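Local coordinates for uncharacterized protein TP-0789 domain-containing protein (Desulfovibrio piger ATCC 29098, PDB 4Z48), which is of unknown function but belongs to the LolA-like family, so it may handle lipids or lipoproteins in the cell envelope, at residues V22-D27 / D202-V207; Q26-E31 / L228-G233; Y135-E140 / D147-E152. All coordinates share one frame; numbering follows the deposited sequence. Where two conformers were deposited one is given.

Contact 1: V22-D27 / D202-V207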
loop_
_atom_site.group_PDB
_atom_site.type_symbol
_atom_site.label_atom_id
_atom_site.label_comp_id
_atom_site.label_asym_id
_atom_site.label_seq_id
_atom_site.Cartn_x
_atom_site.Cartn_y
_atom_site.Cartn_z
ATOM N N VAL A 22 0.560 1.693 -14.794
ATOM C CA VAL A 22 1.903 1.069 -14.664
ATOM C C VAL A 22 1.789 -0.459 -14.423
ATOM O O VAL A 22 2.454 -1.243 -15.110
ATOM C CB VAL A 22 2.765 1.762 -13.572
ATOM C CG1 VAL A 22 4.079 1.005 -13.323
ATOM C CG2 VAL A 22 3.041 3.225 -13.948
ATOM N N ASP A 23 0.928 -0.872 -13.504
ATOM C CA ASP A 23 0.769 -2.292 -13.179
ATOM C C ASP A 23 -0.145 -3.001 -14.204
ATOM O O ASP A 23 -1.368 -2.996 -14.059
ATOM C CB ASP A 23 0.252 -2.478 -11.737
ATOM C CG ASP A 23 0.158 -3.942 -11.309
ATOM O OD1 ASP A 23 0.734 -4.804 -12.009
ATOM O OD2 ASP A 23 -0.521 -4.227 -10.274
ATOM N N THR A 24 0.474 -3.655 -15.213
ATOM C CA THR A 24 -0.235 -4.333 -16.307
ATOM C C THR A 24 -0.444 -5.839 -15.988
ATOM O O THR A 24 -0.976 -6.591 -16.809
ATOM C CB THR A 24 0.557 -4.123 -17.605
ATOM O OG1 THR A 24 1.900 -4.585 -17.414
ATOM C CG2 THR A 24 0.577 -2.653 -18.054
ATOM N N SER A 25 -0.012 -6.265 -14.809
ATOM C CA SER A 25 -0.074 -7.666 -14.371
ATOM C C SER A 25 -1.467 -8.138 -14.003
ATOM O O SER A 25 -2.307 -7.320 -13.645
ATOM C CB SER A 25 0.841 -7.894 -13.175
ATOM O OG SER A 25 0.285 -7.445 -11.952
ATOM N N GLN A 26 -1.674 -9.477 -14.001
ATOM C CA GLN A 26 -2.917 -10.121 -13.563
ATOM C C GLN A 26 -2.725 -10.721 -12.174
ATOM O O GLN A 26 -3.690 -10.844 -11.428
ATOM C CB GLN A 26 -3.398 -11.185 -14.563
ATOM C CG GLN A 26 -4.245 -10.590 -15.720
ATOM C CD GLN A 26 -5.468 -9.807 -15.255
ATOM O OE1 GLN A 26 -5.530 -8.571 -15.352
ATOM N NE2 GLN A 26 -6.461 -10.503 -14.718
ATOM N N ASP A 27 -1.485 -11.097 -11.825
ATOM C CA ASP A 27 -1.186 -11.613 -10.491
ATOM C C ASP A 27 0.289 -11.369 -10.171
ATOM O O ASP A 27 1.063 -11.006 -11.061
ATOM C CB ASP A 27 -1.570 -13.104 -10.367
ATOM C CG ASP A 27 -0.649 -14.111 -11.020
ATOM O OD1 ASP A 27 0.580 -13.988 -10.852
ATOM O OD2 ASP A 27 -1.159 -15.091 -11.582
ATOM N N ASP A 202 9.879 -8.108 -14.706
ATOM C CA ASP A 202 9.035 -8.648 -15.793
ATOM C C ASP A 202 8.370 -7.514 -16.594
ATOM O O ASP A 202 7.181 -7.588 -16.919
ATOM C CB ASP A 202 7.985 -9.652 -15.240
ATOM C CG ASP A 202 8.579 -10.782 -14.413
ATOM O OD1 ASP A 202 9.665 -11.283 -14.779
ATOM O OD2 ASP A 202 7.966 -11.156 -13.384
ATOM N N GLY A 203 9.160 -6.474 -16.893
ATOM C CA GLY A 203 8.737 -5.317 -17.676
ATOM C C GLY A 203 7.909 -4.274 -16.952
ATOM O O GLY A 203 7.387 -3.371 -17.601
ATOM N N ILE A 204 7.769 -4.380 -15.601
ATOM C CA ILE A 204 6.950 -3.463 -14.799
ATOM C C ILE A 204 7.800 -2.807 -13.698
ATOM O O ILE A 204 8.252 -3.484 -12.757
ATOM C CB ILE A 204 5.719 -4.209 -14.151
ATOM C CG1 ILE A 204 4.852 -4.976 -15.205
ATOM C CG2 ILE A 204 4.857 -3.238 -13.291
ATOM C CD1 ILE A 204 3.692 -5.907 -14.597
ATOM N N TRP A 205 7.933 -1.481 -13.775
ATOM C CA TRP A 205 8.634 -0.696 -12.763
ATOM C C TRP A 205 7.862 -0.854 -11.438
ATOM O O TRP A 205 6.651 -0.617 -11.402
ATOM C CB TRP A 205 8.747 0.767 -13.219
ATOM C CG TRP A 205 9.925 0.994 -14.122
ATOM C CD1 TRP A 205 9.896 1.241 -15.461
ATOM C CD2 TRP A 205 11.312 0.935 -13.752
ATOM N NE1 TRP A 205 11.176 1.339 -15.951
ATOM C CE2 TRP A 205 12.065 1.181 -14.918
ATOM C CE3 TRP A 205 11.989 0.742 -12.534
ATOM C CZ2 TRP A 205 13.465 1.241 -14.907
ATOM C CZ3 TRP A 205 13.375 0.766 -12.526
ATOM C CH2 TRP A 205 14.102 0.990 -13.707
ATOM N N THR A 206 8.549 -1.420 -10.411
ATOM C CA THR A 206 7.958 -1.775 -9.120
ATOM C C THR A 206 8.783 -1.210 -7.969
ATOM O O THR A 206 10.015 -1.272 -8.012
ATOM C CB THR A 206 7.913 -3.329 -9.026
ATOM O OG1 THR A 206 7.301 -3.870 -10.192
ATOM C CG2 THR A 206 7.164 -3.849 -7.765
ATOM N N VAL A 207 8.107 -0.711 -6.923
ATOM C CA VAL A 207 8.773 -0.265 -5.684
ATOM C C VAL A 207 9.170 -1.536 -4.974
ATOM O O VAL A 207 8.318 -2.419 -4.817
ATOM C CB VAL A 207 7.877 0.674 -4.804
ATOM C CG1 VAL A 207 8.458 0.830 -3.398
ATOM C CG2 VAL A 207 7.697 2.059 -5.470
HETATM O O HOH W 1 4.366 -3.337 -18.400
#

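Contact 2: Q26-E31 / L228-G233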
loop_
_atom_site.group_PDB
_atom_site.type_symbol
_atom_site.label_atom_id
_atom_site.label_comp_id
_atom_site.label_asym_id
_atom_site.label_seq_id
_atom_site.Cartn_x
_atom_site.Cartn_y
_atom_site.Cartn_z
ATOM N N GLN A 26 -1.674 -9.477 -14.001
ATOM C CA GLN A 26 -2.917 -10.121 -13.563
ATOM C C GLN A 26 -2.725 -10.721 -12.174
ATOM O O GLN A 26 -3.690 -10.844 -11.428
ATOM C CB GLN A 26 -3.398 -11.185 -14.563
ATOM C CG GLN A 26 -4.245 -10.590 -15.720
ATOM C CD GLN A 26 -5.468 -9.807 -15.255
ATOM O OE1 GLN A 26 -5.530 -8.571 -15.352
ATOM N NE2 GLN A 26 -6.461 -10.503 -14.718
ATOM N N ASP A 27 -1.485 -11.097 -11.825
ATOM C CA ASP A 27 -1.186 -11.613 -10.491
ATOM C C ASP A 27 0.289 -11.369 -10.171
ATOM O O ASP A 27 1.063 -11.006 -11.061
ATOM C CB ASP A 27 -1.570 -13.104 -10.367
ATOM C CG ASP A 27 -0.649 -14.111 -11.020
ATOM O OD1 ASP A 27 0.580 -13.988 -10.852
ATOM O OD2 ASP A 27 -1.159 -15.091 -11.582
ATOM N N SER A 28 0.651 -11.499 -8.911
ATOM C CA SER A 28 2.030 -11.345 -8.465
ATOM C C SER A 28 2.312 -12.093 -7.166
ATOM O O SER A 28 1.425 -12.350 -6.348
ATOM C CB SER A 28 2.382 -9.869 -8.266
ATOM O OG SER A 28 1.555 -9.269 -7.290
ATOM N N TYR A 29 3.589 -12.380 -6.971
ATOM C CA TYR A 29 4.118 -13.025 -5.792
ATOM C C TYR A 29 5.324 -12.259 -5.349
ATOM O O TYR A 29 6.096 -11.834 -6.211
ATOM C CB TYR A 29 4.485 -14.474 -6.119
ATOM C CG TYR A 29 5.309 -15.146 -5.052
ATOM C CD1 TYR A 29 4.705 -15.698 -3.922
ATOM C CD2 TYR A 29 6.702 -15.173 -5.127
ATOM C CE1 TYR A 29 5.459 -16.327 -2.931
ATOM C CE2 TYR A 29 7.469 -15.788 -4.131
ATOM C CZ TYR A 29 6.838 -16.356 -3.034
ATOM O OH TYR A 29 7.558 -16.958 -2.038
ATOM N N SER A 30 5.498 -12.059 -4.031
ATOM C CA SER A 30 6.737 -11.486 -3.509
ATOM C C SER A 30 7.017 -11.957 -2.086
ATOM O O SER A 30 6.159 -12.513 -1.413
ATOM C CB SER A 30 6.759 -9.965 -3.577
ATOM O OG SER A 30 5.991 -9.346 -2.566
ATOM N N GLU A 31 8.261 -11.768 -1.679
ATOM C CA GLU A 31 8.761 -12.035 -0.342
ATOM C C GLU A 31 9.263 -10.710 0.246
ATOM O O GLU A 31 9.799 -9.853 -0.473
ATOM C CB GLU A 31 9.876 -13.086 -0.398
ATOM C CG GLU A 31 9.369 -14.454 -0.807
ATOM C CD GLU A 31 10.463 -15.436 -1.158
ATOM O OE1 GLU A 31 11.632 -15.170 -0.805
ATOM O OE2 GLU A 31 10.161 -16.454 -1.816
ATOM N N LEU A 228 10.367 -11.003 -6.319
ATOM C CA LEU A 228 9.067 -10.592 -6.845
ATOM C C LEU A 228 8.914 -11.081 -8.282
ATOM O O LEU A 228 9.843 -11.026 -9.096
ATOM C CB LEU A 228 8.812 -9.069 -6.746
ATOM C CG LEU A 228 7.336 -8.596 -6.909
ATOM C CD1 LEU A 228 7.098 -7.310 -6.182
ATOM C CD2 LEU A 228 6.948 -8.398 -8.366
ATOM N N ARG A 229 7.738 -11.624 -8.569
ATOM C CA ARG A 229 7.393 -12.163 -9.894
ATOM C C ARG A 229 5.976 -11.758 -10.283
ATOM O O ARG A 229 5.123 -11.642 -9.412
ATOM C CB ARG A 229 7.497 -13.693 -9.886
ATOM C CG ARG A 229 8.915 -14.243 -9.866
ATOM C CD ARG A 229 9.031 -15.484 -10.734
ATOM N NE ARG A 229 8.255 -16.612 -10.211
ATOM C CZ ARG A 229 7.815 -17.625 -10.952
ATOM N NH1 ARG A 229 8.050 -17.650 -12.258
ATOM N NH2 ARG A 229 7.118 -18.607 -10.398
ATOM N N TYR A 230 5.719 -11.541 -11.580
ATOM C CA TYR A 230 4.363 -11.240 -12.065
ATOM C C TYR A 230 3.810 -12.378 -12.918
ATOM O O TYR A 230 4.589 -13.105 -13.535
ATOM C CB TYR A 230 4.334 -9.964 -12.891
ATOM C CG TYR A 230 4.541 -8.715 -12.075
ATOM C CD1 TYR A 230 3.557 -8.256 -11.211
ATOM C CD2 TYR A 230 5.709 -7.959 -12.198
ATOM C CE1 TYR A 230 3.726 -7.088 -10.477
ATOM C CE2 TYR A 230 5.896 -6.795 -11.452
ATOM C CZ TYR A 230 4.904 -6.377 -10.578
ATOM O OH TYR A 230 5.038 -5.254 -9.814
ATOM N N ASP A 231 2.468 -12.489 -13.001
ATOM C CA ASP A 231 1.753 -13.461 -13.841
ATOM C C ASP A 231 2.330 -14.888 -13.725
ATOM O O ASP A 231 2.694 -15.510 -14.728
ATOM C CB ASP A 231 1.730 -12.981 -15.295
ATOM C CG ASP A 231 0.979 -11.668 -15.452
ATOM O OD1 ASP A 231 0.319 -11.264 -14.508
ATOM O OD2 ASP A 231 1.051 -11.065 -16.538
ATOM N N VAL A 232 2.354 -15.396 -12.487
ATOM C CA VAL A 232 2.865 -16.728 -12.138
ATOM C C VAL A 232 1.772 -17.806 -12.268
ATOM O O VAL A 232 2.079 -18.999 -12.186
ATOM C CB VAL A 232 3.527 -16.746 -10.728
ATOM C CG1 VAL A 232 4.751 -15.852 -10.703
ATOM C CG2 VAL A 232 2.555 -16.322 -9.637
ATOM N N GLY A 233 0.526 -17.375 -12.467
ATOM C CA GLY A 233 -0.622 -18.266 -12.597
ATOM C C GLY A 233 -1.172 -18.739 -11.265
ATOM O O GLY A 233 -1.393 -19.939 -11.078
#

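Contact 3: Y135-E140 / D147-E152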
loop_
_atom_site.group_PDB
_atom_site.type_symbol
_atom_site.label_atom_id
_atom_site.label_comp_id
_atom_site.label_asym_id
_atom_site.label_seq_id
_atom_site.Cartn_x
_atom_site.Cartn_y
_atom_site.Cartn_z
ATOM N N TYR A 135 -7.627 15.571 -7.060
ATOM C CA TYR A 135 -6.206 15.826 -7.281
ATOM C C TYR A 135 -5.873 17.269 -7.494
ATOM O O TYR A 135 -6.712 18.051 -7.916
ATOM C CB TYR A 135 -5.712 15.004 -8.485
ATOM C CG TYR A 135 -5.928 13.520 -8.284
ATOM C CD1 TYR A 135 -5.031 12.766 -7.539
ATOM C CD2 TYR A 135 -7.083 12.895 -8.746
ATOM C CE1 TYR A 135 -5.262 11.418 -7.281
ATOM C CE2 TYR A 135 -7.317 11.545 -8.511
ATOM C CZ TYR A 135 -6.400 10.809 -7.777
ATOM O OH TYR A 135 -6.614 9.484 -7.494
ATOM N N LEU A 136 -4.604 17.601 -7.274
ATOM C CA LEU A 136 -4.062 18.909 -7.611
ATOM C C LEU A 136 -2.561 18.769 -8.013
ATOM O O LEU A 136 -1.702 18.467 -7.180
ATOM C CB LEU A 136 -4.285 19.893 -6.459
ATOM C CG LEU A 136 -3.902 21.358 -6.630
ATOM C CD1 LEU A 136 -4.736 22.046 -7.717
ATOM C CD2 LEU A 136 -4.060 22.086 -5.294
ATOM N N LEU A 137 -2.272 18.917 -9.312
ATOM C CA LEU A 137 -0.900 18.893 -9.797
ATOM C C LEU A 137 -0.248 20.251 -9.417
ATOM O O LEU A 137 -0.653 21.285 -9.933
ATOM C CB LEU A 137 -0.834 18.622 -11.324
ATOM C CG LEU A 137 0.565 18.611 -11.933
ATOM C CD1 LEU A 137 1.405 17.480 -11.352
ATOM C CD2 LEU A 137 0.513 18.489 -13.447
ATOM N N GLN A 138 0.746 20.222 -8.523
ATOM C CA GLN A 138 1.385 21.418 -7.959
ATOM C C GLN A 138 2.591 21.878 -8.725
ATOM O O GLN A 138 2.996 23.031 -8.596
ATOM C CB GLN A 138 1.765 21.187 -6.485
ATOM C CG GLN A 138 0.555 21.004 -5.575
ATOM C CD GLN A 138 -0.194 22.290 -5.284
ATOM O OE1 GLN A 138 -0.266 23.220 -6.102
ATOM N NE2 GLN A 138 -0.739 22.368 -4.088
ATOM N N GLY A 139 3.137 20.996 -9.532
ATOM C CA GLY A 139 4.272 21.328 -10.363
ATOM C C GLY A 139 5.280 20.214 -10.412
ATOM O O GLY A 139 4.909 19.035 -10.378
ATOM N N GLU A 140 6.554 20.598 -10.528
ATOM C CA GLU A 140 7.684 19.683 -10.656
ATOM C C GLU A 140 8.828 20.158 -9.777
ATOM O O GLU A 140 8.937 21.346 -9.482
ATOM C CB GLU A 140 8.127 19.578 -12.140
ATOM C CG GLU A 140 7.129 18.837 -13.024
ATOM C CD GLU A 140 7.437 18.782 -14.507
ATOM O OE1 GLU A 140 8.637 18.744 -14.868
ATOM O OE2 GLU A 140 6.476 18.746 -15.311
ATOM N N ASP A 147 13.916 13.975 -11.345
ATOM C CA ASP A 147 12.803 14.858 -11.722
ATOM C C ASP A 147 11.470 14.234 -11.358
ATOM O O ASP A 147 11.192 13.103 -11.775
ATOM C CB ASP A 147 12.821 15.188 -13.224
ATOM C CG ASP A 147 14.017 16.021 -13.624
ATOM O OD1 ASP A 147 14.333 16.993 -12.893
ATOM O OD2 ASP A 147 14.658 15.682 -14.648
ATOM N N CYS A 148 10.627 14.988 -10.624
ATOM C CA CYS A 148 9.335 14.510 -10.151
ATOM C C CYS A 148 8.209 15.466 -10.456
ATOM O O CYS A 148 8.422 16.662 -10.459
ATOM C CB CYS A 148 9.370 14.275 -8.637
ATOM S SG CYS A 148 10.464 12.949 -8.086
ATOM N N TYR A 149 6.992 14.938 -10.544
ATOM C CA TYR A 149 5.739 15.703 -10.488
ATOM C C TYR A 149 5.382 15.797 -8.991
ATOM O O TYR A 149 5.631 14.826 -8.264
ATOM C CB TYR A 149 4.602 14.956 -11.197
ATOM C CG TYR A 149 4.755 14.685 -12.663
ATOM C CD1 TYR A 149 4.552 15.691 -13.598
ATOM C CD2 TYR A 149 4.970 13.389 -13.132
ATOM C CE1 TYR A 149 4.623 15.436 -14.963
ATOM C CE2 TYR A 149 5.062 13.124 -14.501
ATOM C CZ TYR A 149 4.867 14.150 -15.411
ATOM O OH TYR A 149 4.941 13.923 -16.770
ATOM N N ILE A 150 4.819 16.917 -8.541
ATOM C CA ILE A 150 4.290 17.093 -7.197
ATOM C C ILE A 150 2.768 16.941 -7.360
ATOM O O ILE A 150 2.128 17.770 -8.017
ATOM C CB ILE A 150 4.707 18.416 -6.487
ATOM C CG1 ILE A 150 6.252 18.650 -6.528
ATOM C CG2 ILE A 150 4.157 18.426 -5.023
ATOM C CD1 ILE A 150 6.646 20.130 -6.443
ATOM N N LEU A 151 2.204 15.849 -6.811
ATOM C CA LEU A 151 0.782 15.542 -6.947
ATOM C C LEU A 151 0.130 15.436 -5.602
ATOM O O LEU A 151 0.474 14.527 -4.826
ATOM C CB LEU A 151 0.583 14.192 -7.706
ATOM C CG LEU A 151 -0.887 13.805 -8.010
ATOM C CD1 LEU A 151 -1.569 14.859 -8.897
ATOM C CD2 LEU A 151 -0.960 12.452 -8.701
ATOM N N GLU A 152 -0.793 16.349 -5.312
ATOM C CA GLU A 152 -1.554 16.297 -4.074
ATOM C C GLU A 152 -2.834 15.555 -4.334
ATOM O O GLU A 152 -3.463 15.771 -5.382
ATOM C CB GLU A 152 -1.874 17.703 -3.534
ATOM C CG GLU A 152 -0.670 18.494 -3.050
ATOM C CD GLU A 152 -0.976 19.715 -2.197
ATOM O OE1 GLU A 152 -2.143 19.885 -1.767
ATOM O OE2 GLU A 152 -0.029 20.489 -1.926
#

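Contact 1: V22-D27 / D202-V207
D202 and G203 form the turn that leads into strand 204-214, and the carboxylate of D202 is already committed there, OD2 accepting from the backbone N of Y230. G203 makes the first link to the loop 22-27, and does so indirectly. A water donates to G203 O at 3.1 Å and also hydrogen-bonds T24 OG1, bridging the loop and the turn before the strand. I204 then supplies the largest share of the buried surface. Its two branches divide the work: CG2, anti to the backbone N, lies 3.6 Å from V22 O, while the other arm, extended at chi2 (173°), carries CD1 along the loop. CD1 comes within 3.6 Å of T24 OG1, the two side chains sliding past each other in opposite directions, and S25 CB lies 3.8 Å from I204 CD1. The loop wall that CD1 meets is shaped by an Asx turn. D23 OD1 takes S25 OG on its syn lone pair at 2.7 Å and receives S25 N from above the carboxylate plane, so one oxygen grips both groups of the serine. W205 contributes its backbone rather than its ring: V22 CG1, anti to its own N (chi1 173°), rests 3.6 Å from W205 O, whereas the indole leads away toward T174 and L176. T206 lies beyond direct contact, but its OG1 donates to I204 O at 2.8 Å, a bond within the strand from above the carbonyl plane. The two segments share no direct hydrogen bond. The contact is thus mainly apolar packing of one isoleucine against the Asx turn and T24 of the loop after helix 8-20, with a single water joining G203 O to T24 OG1.

Contact 2: Q26-E31 / L228-G233
Two aspartate carboxylates, one from each segment, accept backbone N-H groups of the other. D231 OD1 accepts Q26 N on its syn lone pair at 2.7 Å and D27 N nearly along its C-O axis. In return D27, whose CG sits in the crowded position between its backbone N and carbonyl carbon (chi1 76°), spreads its carboxylate over the turn: OD1 takes V232 N at 2.8 Å and OD2 takes G233 N at 3.0 Å, both on syn lone pairs, with L234 N as a further donor to OD2. The oxygens OD1 of D27 and D231 lie 4.6 Å apart, a repulsion the N-H donors probably offset. D231 N completes the set by bonding D27 O. Beyond the turn the strands settle into register, Y29 and R229 forming a hydrogen-bonded pair with bonds both ways. Packing follows on the two faces. On one, S28 CB meets Y230 CD1 at 3.6 Å, S30 CB meets L228 CG at the same distance, and L228 CD2 lies over one face of the Y230 ring, toward its rim; the Y230 OH bonds T206 OG1. On the other, V232 CG1 sits over the centre of the R229 guanidinium. First strand, 27-38, and last, 219-230, thus pair antiparallel, the two aspartates fixing the turn that follows the latter, consistent with a LolA-like beta fold.

Contact 3: Y135-E140 / D147-E152
A beta hairpin, strands 133-143 and 146-155, supplies an example of how one ladder can have a more apolar face and a more polar one. The pairing is antiparallel, and it is interrupted by a beta bulge: Q138 and G139 together stand opposite I150, Q138 N donating to I150 O and I150 N donating to G139 O at 2.8 Å. G139 has backbone angles (phi 139°) at which a side chain would collide with the carbonyl O of Q138, and its own N is buried without a partner. On the N-terminal side of the bulge in strand 133-143, L136 and E152 form a regular hydrogen-bonded pair with bonds in both directions.

The packed side carries L137, Y149 and L151, and helix 8-20 lies against it through L15. L137, with CG anti to the backbone N, crosses Y149 obliquely, so that its CD1 touches I150 O at 3.4 Å and Y149 CB at 4.1 Å. Nearby, L151 CD1 packs 4.2 Å from Y135 CB. The Y149 hydroxyl is held by R18 of the same helix.

Against this stand the exposed side chains of E140 and Q138. E140 runs alongside Y149 in the same direction; its OE2 stays 3.8 Å from Y149 CE1, the carboxylate and ring steeply inclined, while OE1 forms a salt bridge with K172. The face of I150 and E152 is more polar, although I150 CG2 lies 3.9 Å from Q138 CB and the isoleucine reaches V167 and W169 on strand 163-171. Q138 bends at chi2 to cross E152 obliquely, their amide and carboxylate planes 74° apart. Q138 NE2 donates to E152 OE2 at 3.0 Å, arriving from almost straight above the carboxylate plane while that oxygen stays close to the amide plane.

In the fold
From the N terminus, helix 8-20 runs into the loop 22-27, and both long-range contacts set out from there, sharing Q26 and D27. Contact 1 closes a loop of some 175 residues by returning at 202-207; contact 2 begins a little later and closes a longer one at 228-233, so the two loops cross. They lie about 9 Å apart between centres and touch through Y230, since strands 204-214 and 219-230 are neighbours. Contact 3, a local hairpin, falls within both loops, about 23 Å from contact 1 between centres. Helix 8-20, followed by the loop of contact 1, thus spans from that hairpin to the junction of first and last strands.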